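Long-range contacts in histidine--tRNA ligase (Thermus thermophilus, PDB 1H4V), which catalyses the ATP-dependent attachment of L-histidine to tRNA(His), releasing AMP and diphosphate: residues Leu39-Phe44 and Thr77-Gly82; Trp105-Met110 and His125-Glu130; Leu331-Leu336 and Gly382-Asp387. One frame throughout, in Å; residues are numbered along the deposited sequence.

Interaction 1: Leu39-Phe44 and Thr77-Gly82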
loop_
_atom_site.group_PDB
_atom_site.type_symbol
_atom_site.label_atom_id
_atom_site.label_comp_id
_atom_site.label_asym_id
_atom_site.label_seq_id
_atom_site.Cartn_x
_atom_site.Cartn_y
_atom_site.Cartn_z
ATOM N N LEU A 39 4.430 10.215 -2.431
ATOM C CA LEU A 39 5.504 9.526 -3.128
ATOM C C LEU A 39 5.640 8.088 -2.613
ATOM O O LEU A 39 5.596 7.845 -1.403
ATOM C CB LEU A 39 6.802 10.309 -2.909
ATOM C CG LEU A 39 8.191 9.858 -3.373
ATOM C CD1 LEU A 39 8.572 8.629 -2.611
ATOM C CD2 LEU A 39 8.218 9.610 -4.876
ATOM N N VAL A 40 5.769 7.132 -3.527
ATOM C CA VAL A 40 5.954 5.739 -3.125
ATOM C C VAL A 40 7.300 5.251 -3.678
ATOM O O VAL A 40 7.485 5.185 -4.894
ATOM C CB VAL A 40 4.839 4.801 -3.669
ATOM C CG1 VAL A 40 5.110 3.375 -3.192
ATOM C CG2 VAL A 40 3.455 5.258 -3.192
ATOM N N THR A 41 8.242 4.929 -2.796
ATOM C CA THR A 41 9.540 4.441 -3.249
ATOM C C THR A 41 9.534 2.923 -3.258
ATOM O O THR A 41 8.612 2.294 -2.731
ATOM C CB THR A 41 10.685 4.916 -2.335
ATOM O OG1 THR A 41 10.525 4.358 -1.023
ATOM C CG2 THR A 41 10.685 6.422 -2.240
ATOM N N PRO A 42 10.562 2.309 -3.865
ATOM C CA PRO A 42 10.616 0.845 -3.907
ATOM C C PRO A 42 10.837 0.199 -2.542
ATOM O O PRO A 42 11.325 0.831 -1.605
ATOM C CB PRO A 42 11.775 0.575 -4.866
ATOM C CG PRO A 42 11.703 1.737 -5.804
ATOM C CD PRO A 42 11.509 2.885 -4.836
ATOM N N ILE A 43 10.463 -1.070 -2.441
ATOM C CA ILE A 43 10.631 -1.824 -1.210
ATOM C C ILE A 43 12.124 -2.018 -0.893
ATOM O O ILE A 43 12.519 -2.074 0.266
ATOM C CB ILE A 43 9.942 -3.194 -1.328
ATOM C CG1 ILE A 43 8.422 -3.001 -1.468
ATOM C CG2 ILE A 43 10.308 -4.063 -0.154
ATOM C CD1 ILE A 43 7.720 -2.401 -0.248
ATOM N N PHE A 44 12.952 -2.134 -1.924
ATOM C CA PHE A 44 14.390 -2.292 -1.715
ATOM C C PHE A 44 15.179 -1.337 -2.594
ATOM O O PHE A 44 14.683 -0.855 -3.614
ATOM C CB PHE A 44 14.845 -3.742 -1.969
ATOM C CG PHE A 44 14.530 -4.270 -3.349
ATOM C CD1 PHE A 44 15.145 -3.740 -4.478
ATOM C CD2 PHE A 44 13.637 -5.325 -3.509
ATOM C CE1 PHE A 44 14.876 -4.255 -5.755
ATOM C CE2 PHE A 44 13.359 -5.847 -4.780
ATOM C CZ PHE A 44 13.983 -5.307 -5.907
ATOM N N THR A 77 19.148 -3.681 -0.355
ATOM C CA THR A 77 18.645 -3.648 1.015
ATOM C C THR A 77 17.158 -3.296 1.112
ATOM O O THR A 77 16.670 -2.394 0.439
ATOM C CB THR A 77 19.470 -2.643 1.885
ATOM O OG1 THR A 77 20.769 -3.194 2.163
ATOM C CG2 THR A 77 18.763 -2.352 3.198
ATOM N N LEU A 78 16.443 -4.032 1.953
ATOM C CA LEU A 78 15.021 -3.793 2.185
ATOM C C LEU A 78 14.907 -2.468 2.941
ATOM O O LEU A 78 15.594 -2.259 3.936
ATOM C CB LEU A 78 14.434 -4.933 3.024
ATOM C CG LEU A 78 13.557 -5.989 2.342
ATOM C CD1 LEU A 78 14.133 -6.391 1.014
ATOM C CD2 LEU A 78 13.425 -7.194 3.245
ATOM N N ARG A 79 14.050 -1.578 2.453
ATOM C CA ARG A 79 13.851 -0.268 3.065
ATOM C C ARG A 79 13.690 -0.297 4.596
ATOM O O ARG A 79 12.716 -0.842 5.116
ATOM C CB ARG A 79 12.624 0.402 2.449
ATOM C CG ARG A 79 12.386 1.804 2.947
ATOM C CD ARG A 79 10.908 2.129 2.879
ATOM N NE ARG A 79 10.436 2.212 1.509
ATOM C CZ ARG A 79 9.227 1.840 1.118
ATOM N NH1 ARG A 79 8.374 1.346 1.999
ATOM N NH2 ARG A 79 8.868 1.989 -0.146
ATOM N N PRO A 80 14.649 0.298 5.332
ATOM C CA PRO A 80 14.634 0.356 6.800
ATOM C C PRO A 80 14.101 1.685 7.343
ATOM O O PRO A 80 13.734 1.788 8.511
ATOM C CB PRO A 80 16.098 0.174 7.153
ATOM C CG PRO A 80 16.748 1.000 6.103
ATOM C CD PRO A 80 15.994 0.630 4.824
ATOM N N GLU A 81 14.082 2.700 6.486
ATOM C CA GLU A 81 13.622 4.040 6.858
ATOM C C GLU A 81 13.073 4.713 5.609
ATOM O O GLU A 81 13.277 4.235 4.499
ATOM C CB GLU A 81 14.786 4.884 7.390
ATOM C CG GLU A 81 15.847 5.159 6.331
ATOM C CD GLU A 81 16.716 6.360 6.661
ATOM O OE1 GLU A 81 17.360 6.352 7.732
ATOM O OE2 GLU A 81 16.752 7.314 5.849
ATOM N N GLY A 82 12.405 5.844 5.788
ATOM C CA GLY A 82 11.849 6.536 4.644
ATOM C C GLY A 82 12.626 7.728 4.123
ATOM O O GLY A 82 12.680 7.942 2.907
#
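Thr41 meets the guanidinium of Arg79 with both its hydroxyl and its carbonyl. Chi1 of 64° sets OG1 between the backbone N and the carbonyl carbon, where it faces the arginine; the carbonyl O is placed by the backbone. Arg79 NH2 gives Thr41 OG1 a weak bond of 3.0 Å, bent to 135° at the hydrogen. Thr41 O stands at the guanidinium edge, near its plane and 2.6 Å from Arg79 NH2. Pro42 adds its own carbonyl, arriving obliquely with O 3.1 Å from Arg79 NH2. At Ile43 the link passes to the backbone: Arg79 N donates to Ile43 O at 2.7 Å, almost straight at 174°, while Ile43 N is taken by Gln123 of the second subunit. Phe44 then forms an antiparallel, non-hydrogen-bonded pair with Leu78, its CB 4.1 Å from Leu78 CD1, and its ring meets Phe66 of the second subunit. The run of strand, loop and Pro42 after helix 14-33 is consistent with class II motif 1, which lies at the dimer interface. Arg79 NH1 binds Pro109 O, so the buried guanidinium reaches two parts of the fold; its positive charge would probably be steadied by these neutral oxygens.

Interaction 2: Trp105-Met110 and His125-Glu130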
loop_
_atom_site.group_PDB
_atom_site.type_symbol
_atom_site.label_atom_id
_atom_site.label_comp_id
_atom_site.label_asym_id
_atom_site.label_seq_id
_atom_site.Cartn_x
_atom_site.Cartn_y
_atom_site.Cartn_z
ATOM N N TRP A 105 5.316 13.153 1.177
ATOM C CA TRP A 105 4.879 12.275 2.239
ATOM C C TRP A 105 4.749 10.891 1.644
ATOM O O TRP A 105 4.610 10.727 0.426
ATOM C CB TRP A 105 3.557 12.733 2.873
ATOM C CG TRP A 105 2.330 12.382 2.103
ATOM C CD1 TRP A 105 1.759 13.096 1.090
ATOM C CD2 TRP A 105 1.511 11.228 2.295
ATOM N NE1 TRP A 105 0.629 12.458 0.639
ATOM C CE2 TRP A 105 0.454 11.306 1.357
ATOM C CE3 TRP A 105 1.570 10.129 3.164
ATOM C CZ2 TRP A 105 -0.549 10.328 1.267
ATOM C CZ3 TRP A 105 0.569 9.153 3.073
ATOM C CH2 TRP A 105 -0.474 9.263 2.126
ATOM N N MET A 106 4.796 9.894 2.518
ATOM C CA MET A 106 4.728 8.515 2.094
ATOM C C MET A 106 4.305 7.632 3.261
ATOM O O MET A 106 4.561 7.934 4.430
ATOM C CB MET A 106 6.114 8.106 1.574
ATOM C CG MET A 106 6.333 6.633 1.257
ATOM S SD MET A 106 7.955 6.416 0.447
ATOM C CE MET A 106 9.062 6.108 1.842
ATOM N N ALA A 107 3.634 6.543 2.929
ATOM C CA ALA A 107 3.200 5.583 3.915
ATOM C C ALA A 107 3.580 4.237 3.329
ATOM O O ALA A 107 3.362 3.988 2.145
ATOM C CB ALA A 107 1.697 5.672 4.114
ATOM N N GLY A 108 4.163 3.368 4.139
ATOM C CA GLY A 108 4.525 2.067 3.613
ATOM C C GLY A 108 5.283 1.202 4.592
ATOM O O GLY A 108 5.588 1.628 5.695
ATOM N N PRO A 109 5.595 -0.036 4.213
ATOM C CA PRO A 109 6.328 -0.924 5.115
ATOM C C PRO A 109 7.819 -0.608 5.240
ATOM O O PRO A 109 8.430 -0.088 4.307
ATOM C CB PRO A 109 6.081 -2.300 4.503
ATOM C CG PRO A 109 5.998 -2.004 3.064
ATOM C CD PRO A 109 5.107 -0.777 3.037
ATOM N N MET A 110 8.372 -0.906 6.414
ATOM C CA MET A 110 9.787 -0.732 6.703
ATOM C C MET A 110 10.227 -2.086 7.253
ATOM O O MET A 110 9.414 -2.877 7.739
ATOM C CB MET A 110 10.041 0.329 7.768
ATOM C CG MET A 110 9.574 1.711 7.406
ATOM S SD MET A 110 10.446 2.401 6.006
ATOM C CE MET A 110 9.368 3.835 5.558
ATOM N N HIS A 125 4.916 -0.451 9.619
ATOM C CA HIS A 125 4.535 0.566 8.654
ATOM C C HIS A 125 4.665 1.944 9.271
ATOM O O HIS A 125 4.418 2.143 10.465
ATOM C CB HIS A 125 3.095 0.349 8.195
ATOM C CG HIS A 125 2.859 -0.986 7.564
ATOM N ND1 HIS A 125 2.817 -2.158 8.291
ATOM C CD2 HIS A 125 2.701 -1.343 6.268
ATOM C CE1 HIS A 125 2.647 -3.179 7.471
ATOM N NE2 HIS A 125 2.573 -2.713 6.237
ATOM N N GLN A 126 5.090 2.905 8.476
ATOM C CA GLN A 126 5.183 4.241 9.010
ATOM C C GLN A 126 4.814 5.259 7.974
ATOM O O GLN A 126 4.824 4.976 6.769
ATOM C CB GLN A 126 6.577 4.535 9.587
ATOM C CG GLN A 126 7.764 4.357 8.688
ATOM C CD GLN A 126 9.053 4.870 9.351
ATOM O OE1 GLN A 126 9.334 4.564 10.515
ATOM N NE2 GLN A 126 9.834 5.652 8.609
ATOM N N VAL A 127 4.432 6.432 8.457
ATOM C CA VAL A 127 4.082 7.530 7.580
ATOM C C VAL A 127 5.243 8.498 7.648
ATOM O O VAL A 127 5.721 8.812 8.733
ATOM C CB VAL A 127 2.798 8.231 8.051
ATOM C CG1 VAL A 127 2.621 9.549 7.297
ATOM C CG2 VAL A 127 1.594 7.309 7.829
ATOM N N ASN A 128 5.716 8.951 6.496
ATOM C CA ASN A 128 6.826 9.895 6.466
ATOM C C ASN A 128 6.410 11.188 5.810
ATOM O O ASN A 128 5.640 11.187 4.854
ATOM C CB ASN A 128 8.027 9.338 5.687
ATOM C CG ASN A 128 8.860 8.368 6.501
ATOM O OD1 ASN A 128 8.531 7.189 6.619
ATOM N ND2 ASN A 128 9.948 8.863 7.068
ATOM N N TYR A 129 6.933 12.284 6.336
ATOM C CA TYR A 129 6.683 13.608 5.795
ATOM C C TYR A 129 8.053 14.271 5.682
ATOM O O TYR A 129 8.834 14.256 6.630
ATOM C CB TYR A 129 5.818 14.445 6.729
ATOM C CG TYR A 129 5.802 15.902 6.322
ATOM C CD1 TYR A 129 5.083 16.330 5.202
ATOM C CD2 TYR A 129 6.536 16.847 7.030
ATOM C CE1 TYR A 129 5.096 17.662 4.800
ATOM C CE2 TYR A 129 6.562 18.180 6.638
ATOM C CZ TYR A 129 5.838 18.580 5.523
ATOM O OH TYR A 129 5.861 19.898 5.139
ATOM N N GLU A 130 8.327 14.869 4.535
ATOM C CA GLU A 130 9.607 15.518 4.302
ATOM C C GLU A 130 9.451 16.834 3.519
ATOM O O GLU A 130 8.764 16.892 2.494
ATOM C CB GLU A 130 10.508 14.549 3.524
ATOM C CG GLU A 130 11.769 14.076 4.238
ATOM C CD GLU A 130 11.537 13.471 5.618
ATOM O OE1 GLU A 130 12.124 13.989 6.586
ATOM O OE2 GLU A 130 10.789 12.479 5.746
#
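Met110 lies across Gln126 at about a right angle, CG of Met110 being 3.5 Å from CG of Gln126. The glutamine reaches this position because its CG sits between its own backbone N and carbonyl carbon (chi1 56°), with the chain extended beyond. The methionine is bent in the middle, and its terminal CE comes back over the same side chain, 3.6 Å from Gln126 NE2, and also touches Asn128 OD1. Those two polar atoms are already joined along their own strand: Gln126 NE2 donates to Asn128 OD1 over 2.8 Å, with 142° at the hydrogen. The donor lies in the carbonyl plane of Asn128, on a lone pair, as the C=O...N angle of 118° confirms.

The other side of the sheet carries Trp105, Ala107, Pro109, His125 and Val127. Pro109 and the imidazole are set at a slant, Pro109 CB 3.9 Å from His125 CD2, and His125 ND1 is bonded to Glu310. Val127 splits its branches: CG2 is 4.1 Å from Ala107 CB, and CG1 is 4.3 Å from Trp105 CE3. Helix 14-33 covers this side through Val24 and Ala27.

Reciprocal backbone bonds couple Met106 with Asn128 and Gly108 with Gln126, the shortest being Asn128 N to Met106 O at 2.6 Å. They make an antiparallel hairpin of strands 102-111 and 123-132, and the hairpin is consistent with motif 2 of class II synthetases. On the Gln126 side, the amide-to-amide bond would restrain the rotation of both polar groups, while the methionine supplies them with an apolar neighbour rather than a competing hydrogen-bond donor.

Interaction 3: Leu331-Leu336 and Gly382-Asp387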
loop_
_atom_site.group_PDB
_atom_site.type_symbol
_atom_site.label_atom_id
_atom_site.label_comp_id
_atom_site.label_asym_id
_atom_site.label_seq_id
_atom_site.Cartn_x
_atom_site.Cartn_y
_atom_site.Cartn_z
ATOM N N LEU A 331 -27.663 -6.546 -0.244
ATOM C CA LEU A 331 -28.579 -7.648 -0.506
ATOM C C LEU A 331 -27.923 -9.021 -0.343
ATOM O O LEU A 331 -26.852 -9.277 -0.901
ATOM C CB LEU A 331 -29.134 -7.524 -1.932
ATOM C CG LEU A 331 -30.017 -8.660 -2.479
ATOM C CD1 LEU A 331 -31.350 -8.669 -1.741
ATOM C CD2 LEU A 331 -30.252 -8.471 -3.987
ATOM N N TYR A 332 -28.565 -9.895 0.431
ATOM C CA TYR A 332 -28.081 -11.256 0.624
ATOM C C TYR A 332 -29.172 -12.189 0.098
ATOM O O TYR A 332 -30.228 -12.345 0.715
ATOM C CB TYR A 332 -27.813 -11.558 2.097
ATOM C CG TYR A 332 -27.068 -12.858 2.290
ATOM C CD1 TYR A 332 -25.740 -12.985 1.887
ATOM C CD2 TYR A 332 -27.703 -13.978 2.813
ATOM C CE1 TYR A 332 -25.063 -14.199 1.993
ATOM C CE2 TYR A 332 -27.036 -15.199 2.923
ATOM C CZ TYR A 332 -25.719 -15.302 2.510
ATOM O OH TYR A 332 -25.064 -16.511 2.593
ATOM N N LEU A 333 -28.906 -12.797 -1.054
ATOM C CA LEU A 333 -29.838 -13.699 -1.729
ATOM C C LEU A 333 -29.825 -15.131 -1.223
ATOM O O LEU A 333 -28.775 -15.763 -1.129
ATOM C CB LEU A 333 -29.546 -13.707 -3.226
ATOM C CG LEU A 333 -30.117 -12.520 -3.991
ATOM C CD1 LEU A 333 -29.365 -12.315 -5.296
ATOM C CD2 LEU A 333 -31.601 -12.769 -4.234
ATOM N N ILE A 334 -31.013 -15.648 -0.922
ATOM C CA ILE A 334 -31.148 -17.010 -0.416
ATOM C C ILE A 334 -31.863 -17.887 -1.445
ATOM O O ILE A 334 -33.069 -17.738 -1.673
ATOM C CB ILE A 334 -31.965 -17.052 0.904
ATOM C CG1 ILE A 334 -31.222 -16.319 2.011
ATOM C CG2 ILE A 334 -32.248 -18.494 1.317
ATOM C CD1 ILE A 334 -31.218 -14.839 1.867
ATOM N N PRO A 335 -31.130 -18.806 -2.094
ATOM C CA PRO A 335 -31.761 -19.687 -3.087
ATOM C C PRO A 335 -32.497 -20.776 -2.307
ATOM O O PRO A 335 -31.968 -21.298 -1.331
ATOM C CB PRO A 335 -30.570 -20.232 -3.882
ATOM C CG PRO A 335 -29.466 -20.246 -2.873
ATOM C CD PRO A 335 -29.664 -18.961 -2.095
ATOM N N LEU A 336 -33.724 -21.094 -2.700
ATOM C CA LEU A 336 -34.480 -22.118 -1.985
ATOM C C LEU A 336 -34.322 -23.494 -2.611
ATOM O O LEU A 336 -34.451 -24.509 -1.930
ATOM C CB LEU A 336 -35.953 -21.720 -1.905
ATOM C CG LEU A 336 -36.115 -20.389 -1.173
ATOM C CD1 LEU A 336 -37.577 -19.980 -1.135
ATOM C CD2 LEU A 336 -35.551 -20.527 0.230
ATOM N N GLY A 382 -33.032 -11.600 0.064
ATOM C CA GLY A 382 -33.747 -11.926 -1.155
ATOM C C GLY A 382 -34.020 -13.413 -1.189
ATOM O O GLY A 382 -33.215 -14.212 -0.705
ATOM N N PHE A 383 -35.154 -13.801 -1.749
ATOM C CA PHE A 383 -35.481 -15.210 -1.810
ATOM C C PHE A 383 -35.827 -15.651 -3.214
ATOM O O PHE A 383 -36.625 -15.013 -3.903
ATOM C CB PHE A 383 -36.633 -15.532 -0.856
ATOM C CG PHE A 383 -36.320 -15.233 0.575
ATOM C CD1 PHE A 383 -36.397 -13.932 1.060
ATOM C CD2 PHE A 383 -35.907 -16.249 1.437
ATOM C CE1 PHE A 383 -36.065 -13.644 2.383
ATOM C CE2 PHE A 383 -35.572 -15.970 2.766
ATOM C CZ PHE A 383 -35.651 -14.670 3.236
ATOM N N LEU A 384 -35.203 -16.747 -3.635
ATOM C CA LEU A 384 -35.438 -17.299 -4.959
ATOM C C LEU A 384 -35.808 -18.775 -4.867
ATOM O O LEU A 384 -34.997 -19.618 -4.476
ATOM C CB LEU A 384 -34.199 -17.139 -5.835
ATOM C CG LEU A 384 -33.803 -15.738 -6.292
ATOM C CD1 LEU A 384 -32.459 -15.822 -7.010
ATOM C CD2 LEU A 384 -34.859 -15.173 -7.226
ATOM N N GLY A 385 -37.046 -19.072 -5.222
ATOM C CA GLY A 385 -37.513 -20.437 -5.190
ATOM C C GLY A 385 -38.178 -20.766 -6.508
ATOM O O GLY A 385 -38.191 -19.952 -7.440
ATOM N N GLU A 386 -38.741 -21.967 -6.574
ATOM C CA GLU A 386 -39.421 -22.442 -7.765
ATOM C C GLU A 386 -40.439 -21.421 -8.258
ATOM O O GLU A 386 -40.498 -21.124 -9.452
ATOM C CB GLU A 386 -40.112 -23.761 -7.449
ATOM C CG GLU A 386 -40.544 -24.543 -8.660
ATOM C CD GLU A 386 -41.165 -25.868 -8.285
ATOM O OE1 GLU A 386 -41.356 -26.700 -9.195
ATOM O OE2 GLU A 386 -41.467 -26.077 -7.085
ATOM N N ASP A 387 -41.222 -20.870 -7.334
ATOM C CA ASP A 387 -42.244 -19.888 -7.673
ATOM C C ASP A 387 -41.683 -18.623 -8.333
ATOM O O ASP A 387 -42.146 -18.222 -9.402
ATOM C CB ASP A 387 -43.052 -19.502 -6.424
ATOM C CG ASP A 387 -43.725 -20.704 -5.759
ATOM O OD1 ASP A 387 -43.005 -21.566 -5.198
ATOM O OD2 ASP A 387 -44.975 -20.789 -5.798
#
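The ring of Phe383 is met by two aliphatic side chains of segment 331-336, both at atom CD2. Leu336 CD2 comes in at the ring edge, near its plane, 4.5 Å from Phe383 CD2. Ile334 CB approaches the same ring atom obliquely, at 4.1 Å from Phe383 CD2. Pro366 and Leu370 of helix 366-375 also pack against this phenylalanine.

Ile334 sets CG1 anti to its carbonyl carbon (chi1 -65°), beside its backbone N. That is the flank where Ile334 N binds Gly382 O at 2.6 Å, and CD1 of Ile334 ends 3.3 Å from that oxygen. Through its own O, Ile334 also accepts from Leu384 N, so its two backbone groups bracket Phe383. Further along, Leu336 N binds Leu384 O. In the bond between Gly382 N and Tyr332 O, 3.0 Å long, the donor stands 43° above the carbonyl plane.

This ladder joins two parallel strands, whose short axes differ by 24°, inside the anticodon-binding domain. The chain between them runs through helix 338-351, strand 357-359 and helix 366-375, and strand 331-335 lies between its two parallel neighbours, giving the alpha/beta fold of this domain. The two helices cover opposite faces of the sheet.

On the face under helix 338-351, Leu333 CD2 rests 4.2 Å from Leu384 CD1. Gly382 carries no side chain on this face, and Leu333 CD2 occupies the ground a CB would need, 3.8 Å from Gly382 CA, with Leu331 CD1 near Gly382 N. Where the strands end, Leu336 CB passes 3.9 Å from CA of Gly385, the N-cap of helix 386-391.

How the interactions relate
The three contacts follow one another along the chain, each closing before the next opens. Interactions 1 and 2 belong to the catalytic region, with centres 9 Å apart, and they touch directly: Leu39 N and Trp105 O lie 2.9 Å apart, and Arg79 CD packs 3.2 Å from Met110 SD. Strand 102-111 thus receives the loop of interaction 1 on one flank and strand 123-132 on the other. Interaction 3 stands apart in the anticodon-binding domain, its centre about 50 Å from that of interaction 1 and about 47 Å from that of interaction 2. The separation is consistent with a modular synthetase, one sheet in the catalytic region and another in the domain assigned to anticodon binding.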